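Side-chain contacts in putative PAS/PAC sensor protein (Nakamurella multipartita DSM 44233, PDB 6HMJ), which senses blue light through a flavin mononucleotide chromophore and probably couples that signal to RNA binding and translational regulation: residues N77-L80 against E86-P89; I145-F150 against D155-L160. All coordinates share one frame; numbering follows the deposited sequence.

Interaction 1: residues N77-L80 against E86-P89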
ATOM      1  N   ASN A  77     -11.535 -50.436   6.538  1.00 71.43           N
ATOM      2  CA  ASN A  77     -11.268 -49.272   7.370  1.00 70.64           C
ATOM      3  C   ASN A  77     -11.669 -49.569   8.808  1.00 70.40           C
ATOM      4  O   ASN A  77     -12.727 -50.151   9.061  1.00 74.52           O
ATOM      5  CB  ASN A  77     -12.037 -48.054   6.857  1.00 74.87           C
ATOM      6  CG  ASN A  77     -11.634 -47.657   5.449  1.00 75.84           C
ATOM      7  OD1 ASN A  77     -10.552 -48.004   4.978  1.00 74.00           O
ATOM      8  ND2 ASN A  77     -12.508 -46.923   4.771  1.00 79.39           N
ATOM      9  N   HIS A  78     -10.825 -49.159   9.749  1.00 67.92           N
ATOM     10  CA  HIS A  78     -11.039 -49.476  11.155  1.00 67.17           C
ATOM     11  C   HIS A  78     -10.198 -48.538  12.011  1.00 66.13           C
ATOM     12  O   HIS A  78      -9.550 -47.616  11.508  1.00 68.07           O
ATOM     13  CB  HIS A  78     -10.688 -50.936  11.445  1.00 64.01           C
ATOM     14  CG  HIS A  78      -9.243 -51.260  11.225  1.00 61.46           C
ATOM     15  ND1 HIS A  78      -8.282 -51.065  12.194  1.00 58.17           N
ATOM     16  CD2 HIS A  78      -8.594 -51.755  10.146  1.00 58.64           C
ATOM     17  CE1 HIS A  78      -7.106 -51.435  11.724  1.00 57.28           C
ATOM     18  NE2 HIS A  78      -7.266 -51.856  10.483  1.00 56.32           N
ATOM     19  N   LEU A  79     -10.220 -48.783  13.317  1.00 64.46           N
ATOM     20  CA  LEU A  79      -9.432 -48.040  14.286  1.00 66.04           C
ATOM     21  C   LEU A  79      -8.367 -48.939  14.908  1.00 67.43           C
ATOM     22  O   LEU A  79      -8.363 -50.161  14.731  1.00 67.18           O
ATOM     23  CB  LEU A  79     -10.329 -47.469  15.392  1.00 67.34           C
ATOM     24  CG  LEU A  79     -11.496 -46.570  14.993  1.00 70.11           C
ATOM     25  CD1 LEU A  79     -12.242 -46.108  16.237  1.00 72.00           C
ATOM     26  CD2 LEU A  79     -11.015 -45.378  14.188  1.00 70.68           C
ATOM     27  N   LEU A  80      -7.446 -48.309  15.634  1.00 69.80           N
ATOM     28  CA  LEU A  80      -6.464 -49.019  16.446  1.00 71.06           C
ATOM     29  C   LEU A  80      -6.573 -48.473  17.863  1.00 78.17           C
ATOM     30  O   LEU A  80      -6.440 -47.264  18.076  1.00 77.90           O
ATOM     31  CB  LEU A  80      -5.046 -48.845  15.896  1.00 67.59           C
ATOM     32  CG  LEU A  80      -4.727 -49.585  14.592  1.00 64.26           C
ATOM     33  CD1 LEU A  80      -3.308 -49.276  14.140  1.00 62.94           C
ATOM     34  CD2 LEU A  80      -4.919 -51.086  14.730  1.00 63.25           C
ATOM     35  N   GLU A  86      -6.722 -41.952  22.809  1.00116.94           N
ATOM     36  CA  GLU A  86      -7.803 -42.087  21.845  1.00112.01           C
ATOM     37  C   GLU A  86      -7.362 -42.986  20.687  1.00102.41           C
ATOM     38  O   GLU A  86      -6.191 -42.983  20.301  1.00 99.59           O
ATOM     39  CB  GLU A  86      -8.219 -40.711  21.330  1.00116.77           C
ATOM     40  CG  GLU A  86      -9.455 -40.704  20.444  1.00120.64           C
ATOM     41  CD  GLU A  86     -10.741 -40.914  21.231  1.00126.04           C
ATOM     42  OE1 GLU A  86     -10.752 -40.626  22.448  1.00129.25           O
ATOM     43  OE2 GLU A  86     -11.740 -41.365  20.633  1.00127.07           O
ATOM     44  N   PRO A  87      -8.278 -43.779  20.124  1.00 98.30           N
ATOM     45  CA  PRO A  87      -7.894 -44.650  19.006  1.00 93.02           C
ATOM     46  C   PRO A  87      -7.363 -43.863  17.816  1.00 88.86           C
ATOM     47  O   PRO A  87      -7.687 -42.689  17.617  1.00 92.53           O
ATOM     48  CB  PRO A  87      -9.198 -45.375  18.650  1.00 95.01           C
ATOM     49  CG  PRO A  87     -10.010 -45.319  19.881  1.00 98.70           C
ATOM     50  CD  PRO A  87      -9.670 -44.020  20.545  1.00100.62           C
ATOM     51  N   ARG A  88      -6.531 -44.546  17.004  1.00 81.91           N
ATOM     52  CA  ARG A  88      -5.979 -43.972  15.791  1.00 77.48           C
ATOM     53  C   ARG A  88      -6.714 -44.507  14.568  1.00 72.11           C
ATOM     54  O   ARG A  88      -7.164 -45.657  14.561  1.00 68.10           O
ATOM     55  CB  ARG A  88      -4.488 -44.300  15.655  1.00 76.24           C
ATOM     56  CG  ARG A  88      -3.615 -43.749  16.767  1.00 78.34           C
ATOM     57  CD  ARG A  88      -3.171 -44.861  17.694  1.00 78.64           C
ATOM     58  NE  ARG A  88      -2.275 -45.802  17.025  1.00 77.80           N
ATOM     59  CZ  ARG A  88      -2.019 -47.033  17.455  1.00 77.06           C
ATOM     60  NH1 ARG A  88      -2.593 -47.489  18.563  1.00 77.77           N
ATOM     61  NH2 ARG A  88      -1.189 -47.813  16.776  1.00 75.86           N
ATOM     62  N   PRO A  89      -6.853 -43.707  13.513  1.00 71.58           N
ATOM     63  CA  PRO A  89      -7.437 -44.232  12.275  1.00 72.00           C
ATOM     64  C   PRO A  89      -6.465 -45.171  11.585  1.00 70.97           C
ATOM     65  O   PRO A  89      -5.254 -44.939  11.570  1.00 70.61           O
ATOM     66  CB  PRO A  89      -7.692 -42.973  11.442  1.00 75.30           C
ATOM     67  CG  PRO A  89      -6.638 -42.025  11.895  1.00 75.81           C
ATOM     68  CD  PRO A  89      -6.435 -42.301  13.367  1.00 74.27           C
TER

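Interaction 2: residues I145-F150 against D155-L160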
ATOM      1  N   ILE A 145      -0.839   3.683   2.696  1.00 59.58           N
ATOM      2  CA  ILE A 145      -1.031   4.637   1.607  1.00 55.77           C
ATOM      3  C   ILE A 145      -1.991   5.739   2.038  1.00 53.27           C
ATOM      4  O   ILE A 145      -1.739   6.929   1.818  1.00 52.36           O
ATOM      5  CB  ILE A 145      -1.531   3.913   0.344  1.00 55.12           C
ATOM      6  CG1 ILE A 145      -0.409   3.065  -0.256  1.00 57.17           C
ATOM      7  CG2 ILE A 145      -2.044   4.917  -0.675  1.00 56.17           C
ATOM      8  CD1 ILE A 145      -0.850   2.174  -1.401  1.00 58.21           C
ATOM      9  N   VAL A 146      -3.111   5.355   2.652  1.00 52.67           N
ATOM     10  CA  VAL A 146      -4.083   6.343   3.109  1.00 50.80           C
ATOM     11  C   VAL A 146      -3.491   7.208   4.215  1.00 49.65           C
ATOM     12  O   VAL A 146      -3.716   8.424   4.257  1.00 49.07           O
ATOM     13  CB  VAL A 146      -5.375   5.641   3.567  1.00 50.09           C
ATOM     14  CG1 VAL A 146      -6.270   6.608   4.326  1.00 48.68           C
ATOM     15  CG2 VAL A 146      -6.111   5.054   2.368  1.00 50.07           C
ATOM     16  N   MET A 147      -2.738   6.598   5.134  1.00 50.31           N
ATOM     17  CA  MET A 147      -2.138   7.347   6.234  1.00 52.61           C
ATOM     18  C   MET A 147      -1.330   8.532   5.722  1.00 54.15           C
ATOM     19  O   MET A 147      -1.526   9.672   6.158  1.00 54.05           O
ATOM     20  CB  MET A 147      -1.246   6.425   7.069  1.00 56.52           C
ATOM     21  CG  MET A 147      -1.991   5.537   8.050  1.00 59.19           C
ATOM     22  SD  MET A 147      -0.872   4.488   8.997  1.00 62.85           S
ATOM     23  CE  MET A 147       0.006   5.714   9.961  1.00 62.97           C
ATOM     24  N   ALA A 148      -0.405   8.280   4.794  1.00 55.25           N
ATOM     25  CA  ALA A 148       0.501   9.328   4.344  1.00 57.85           C
ATOM     26  C   ALA A 148      -0.113  10.199   3.254  1.00 57.00           C
ATOM     27  O   ALA A 148       0.164  11.402   3.204  1.00 57.15           O
ATOM     28  CB  ALA A 148       1.808   8.702   3.851  1.00 59.90           C
ATOM     29  N   ALA A 149      -0.942   9.622   2.381  1.00 56.37           N
ATOM     30  CA  ALA A 149      -1.548  10.402   1.305  1.00 55.74           C
ATOM     31  C   ALA A 149      -2.380  11.549   1.862  1.00 55.70           C
ATOM     32  O   ALA A 149      -2.287  12.688   1.387  1.00 57.99           O
ATOM     33  CB  ALA A 149      -2.404   9.500   0.416  1.00 56.15           C
ATOM     34  N   PHE A 150      -3.211  11.266   2.864  1.00 52.86           N
ATOM     35  CA  PHE A 150      -4.043  12.275   3.503  1.00 53.14           C
ATOM     36  C   PHE A 150      -3.494  12.734   4.848  1.00 52.33           C
ATOM     37  O   PHE A 150      -4.154  13.519   5.535  1.00 49.98           O
ATOM     38  CB  PHE A 150      -5.471  11.746   3.704  1.00 56.63           C
ATOM     39  CG  PHE A 150      -6.172  11.369   2.429  1.00 57.98           C
ATOM     40  CD1 PHE A 150      -6.670  12.345   1.584  1.00 56.40           C
ATOM     41  CD2 PHE A 150      -6.358  10.039   2.089  1.00 58.94           C
ATOM     42  CE1 PHE A 150      -7.322  12.003   0.418  1.00 56.56           C
ATOM     43  CE2 PHE A 150      -7.015   9.694   0.919  1.00 58.29           C
ATOM     44  CZ  PHE A 150      -7.496  10.674   0.087  1.00 56.52           C
ATOM     45  N   ASP A 155      -5.560   4.526  12.738  1.00 58.16           N
ATOM     46  CA  ASP A 155      -6.971   4.280  13.019  1.00 61.26           C
ATOM     47  C   ASP A 155      -7.863   5.043  12.047  1.00 61.24           C
ATOM     48  O   ASP A 155      -8.809   4.482  11.483  1.00 61.40           O
ATOM     49  CB  ASP A 155      -7.293   4.660  14.464  1.00 66.32           C
ATOM     50  CG  ASP A 155      -6.676   3.706  15.467  1.00 73.02           C
ATOM     51  OD1 ASP A 155      -6.848   2.476  15.309  1.00 74.74           O
ATOM     52  OD2 ASP A 155      -6.008   4.183  16.407  1.00 75.77           O
ATOM     53  N   GLN A 156      -7.572   6.330  11.834  1.00 61.02           N
ATOM     54  CA  GLN A 156      -8.332   7.115  10.867  1.00 59.48           C
ATOM     55  C   GLN A 156      -8.219   6.515   9.471  1.00 57.67           C
ATOM     56  O   GLN A 156      -9.221   6.371   8.759  1.00 55.38           O
ATOM     57  CB  GLN A 156      -7.842   8.564  10.872  1.00 59.18           C
ATOM     58  CG  GLN A 156      -8.058   9.282  12.192  1.00 60.95           C
ATOM     59  CD  GLN A 156      -7.416  10.654  12.225  1.00 61.69           C
ATOM     60  OE1 GLN A 156      -6.307  10.849  11.726  1.00 61.34           O
ATOM     61  NE2 GLN A 156      -8.111  11.615  12.822  1.00 62.38           N
ATOM     62  N   ALA A 157      -6.998   6.169   9.056  1.00 57.55           N
ATOM     63  CA  ALA A 157      -6.804   5.557   7.747  1.00 56.85           C
ATOM     64  C   ALA A 157      -7.613   4.273   7.627  1.00 58.35           C
ATOM     65  O   ALA A 157      -8.280   4.034   6.613  1.00 58.98           O
ATOM     66  CB  ALA A 157      -5.321   5.279   7.514  1.00 56.28           C
ATOM     67  N   PHE A 158      -7.555   3.427   8.656  1.00 57.88           N
ATOM     68  CA  PHE A 158      -8.318   2.185   8.642  1.00 57.02           C
ATOM     69  C   PHE A 158      -9.814   2.458   8.666  1.00 55.52           C
ATOM     70  O   PHE A 158     -10.589   1.766   7.995  1.00 55.83           O
ATOM     71  CB  PHE A 158      -7.908   1.313   9.829  1.00 58.94           C
ATOM     72  CG  PHE A 158      -8.480  -0.071   9.785  1.00 60.00           C
ATOM     73  CD1 PHE A 158      -7.938  -1.032   8.952  1.00 60.50           C
ATOM     74  CD2 PHE A 158      -9.559  -0.410  10.582  1.00 60.49           C
ATOM     75  CE1 PHE A 158      -8.462  -2.305   8.911  1.00 61.30           C
ATOM     76  CE2 PHE A 158     -10.088  -1.683  10.545  1.00 61.65           C
ATOM     77  CZ  PHE A 158      -9.539  -2.631   9.709  1.00 62.10           C
ATOM     78  N   ALA A 159     -10.245   3.460   9.437  1.00 54.21           N
ATOM     79  CA  ALA A 159     -11.662   3.807   9.467  1.00 52.88           C
ATOM     80  C   ALA A 159     -12.147   4.251   8.094  1.00 52.92           C
ATOM     81  O   ALA A 159     -13.246   3.877   7.666  1.00 55.04           O
ATOM     82  CB  ALA A 159     -11.912   4.899  10.506  1.00 51.42           C
ATOM     83  N   LEU A 160     -11.336   5.038   7.378  1.00 51.52           N
ATOM     84  CA  LEU A 160     -11.715   5.472   6.038  1.00 52.65           C
ATOM     85  C   LEU A 160     -11.799   4.290   5.082  1.00 53.41           C
ATOM     86  O   LEU A 160     -12.683   4.245   4.217  1.00 54.33           O
ATOM     87  CB  LEU A 160     -10.721   6.505   5.508  1.00 52.48           C
ATOM     88  CG  LEU A 160     -10.824   7.922   6.070  1.00 51.73           C
ATOM     89  CD1 LEU A 160      -9.701   8.784   5.525  1.00 51.20           C
ATOM     90  CD2 LEU A 160     -12.175   8.539   5.749  1.00 51.98           C
TER

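Interaction 1: residues N77-L80 against E86-P89
The flat guanidinium of Arg88 lies with one face against Leu80, whose CB sits 3.8 Å above the guanidinium plane over its centre. Leu80 CD1 comes over the same group, 3.7 Å from Arg88 NH2. This is one step of the antiparallel hairpin formed by strands 74-82 and 85-97 at the margin of the N-terminal PAS-type sheet. Leu80 and Arg88 form a hydrogen-bonded pair, with Leu80 N to Arg88 O and Arg88 N to Leu80 O both 2.9 Å, and, as directly paired residues, they put their side chains on the same face. Bends at chi2 (107°) and chi3 (66°) turn the Arg88 chain back over Leu80. Arginine suits the place because its flat face accepts aliphatic packing while its rim donates: NH2 to Val33 O and NH1 to Thr82 OG1. A methionine here would probably leave the Val33 carbonyl and the Thr82 hydroxyl without these donors. Pro89 is paired with Leu79 at a non-hydrogen-bonded position, their side chains diverging, where a missing N-H costs no hydrogen bond to strand 74-82. On the outer strand, His78 ND1 donates in its ring plane to Leu79 O at 2.7 Å, from above the carbonyl plane.

Interaction 2: residues I145-F150 against D155-L160
Val146 turns CG1 away from its own backbone N (chi1 167°), which carries this methyl across to Ala157, while Met147 swings CG opposite its carbonyl carbon (chi1 -79°) and reaches the same alanine. The two neighbouring residues of helix 145-149 thus converge on one methyl of helix 155-160. Val146 CG1 lies 3.6 Å from Ala157 CB and extends to Leu160 CD1, 4.2 Å away and one turn further along. On the other branch of the contact, Met147 CG meets Ala157 CB at 3.4 Å; the methylene, not the sulfur, does the touching, and the extended chi2 carries SD on past Ala157.

Both segments belong to the ANTAR domain, and the contact packs two successive helices of its helical bundle together beside the short loop that joins them. No hydrogen bond crosses; the union is wholly apolar. An alanine suits this place because the single methyl of Ala157 lets the backbones draw near, with Met147 CA and Ala157 CA 5.2 Å apart, in a steep crossing of 116° between the short axes. Valine offers a compact, branched surface to meet it, and Leu160 supplies the length needed to reach Val146 from the next turn.

Around this corner, Val146 also rests on Met179 of helix 172-185 and on Leu161 of helix 154-167, so it occupies the interior of the bundle. Leu160 packs in addition on Gln359 and Leu363 of helix 351-372, the C-terminal helix. On the dimer side, Met147 touches Gln141 of the second subunit and Ala148 meets Ala148 of that subunit, placing the end of the long helix 114-149 at the interface between the two chains.

Interaction 1 comes first along the chain and interaction 2 follows, their centres 54 Å apart and their nearest atoms about 40 Å apart, so they do not touch. They share no sheet or helix: residues 77-80 and 86-89 form part of a hairpin in the N-terminal sheet, whereas 145-150 and 155-160 meet within the ANTAR helices. Helix 114-149 spans the gap, starting just after strand 105-112 of that sheet and ending in interaction 2. Both contacts also reach the second subunit, so the two subunits meet at both of these widely separated levels. The flavin-binding PAS domain follows, and helix 351-372, which comes after its last strand, packs back on interaction 2, a possible route between light sensing and RNA binding.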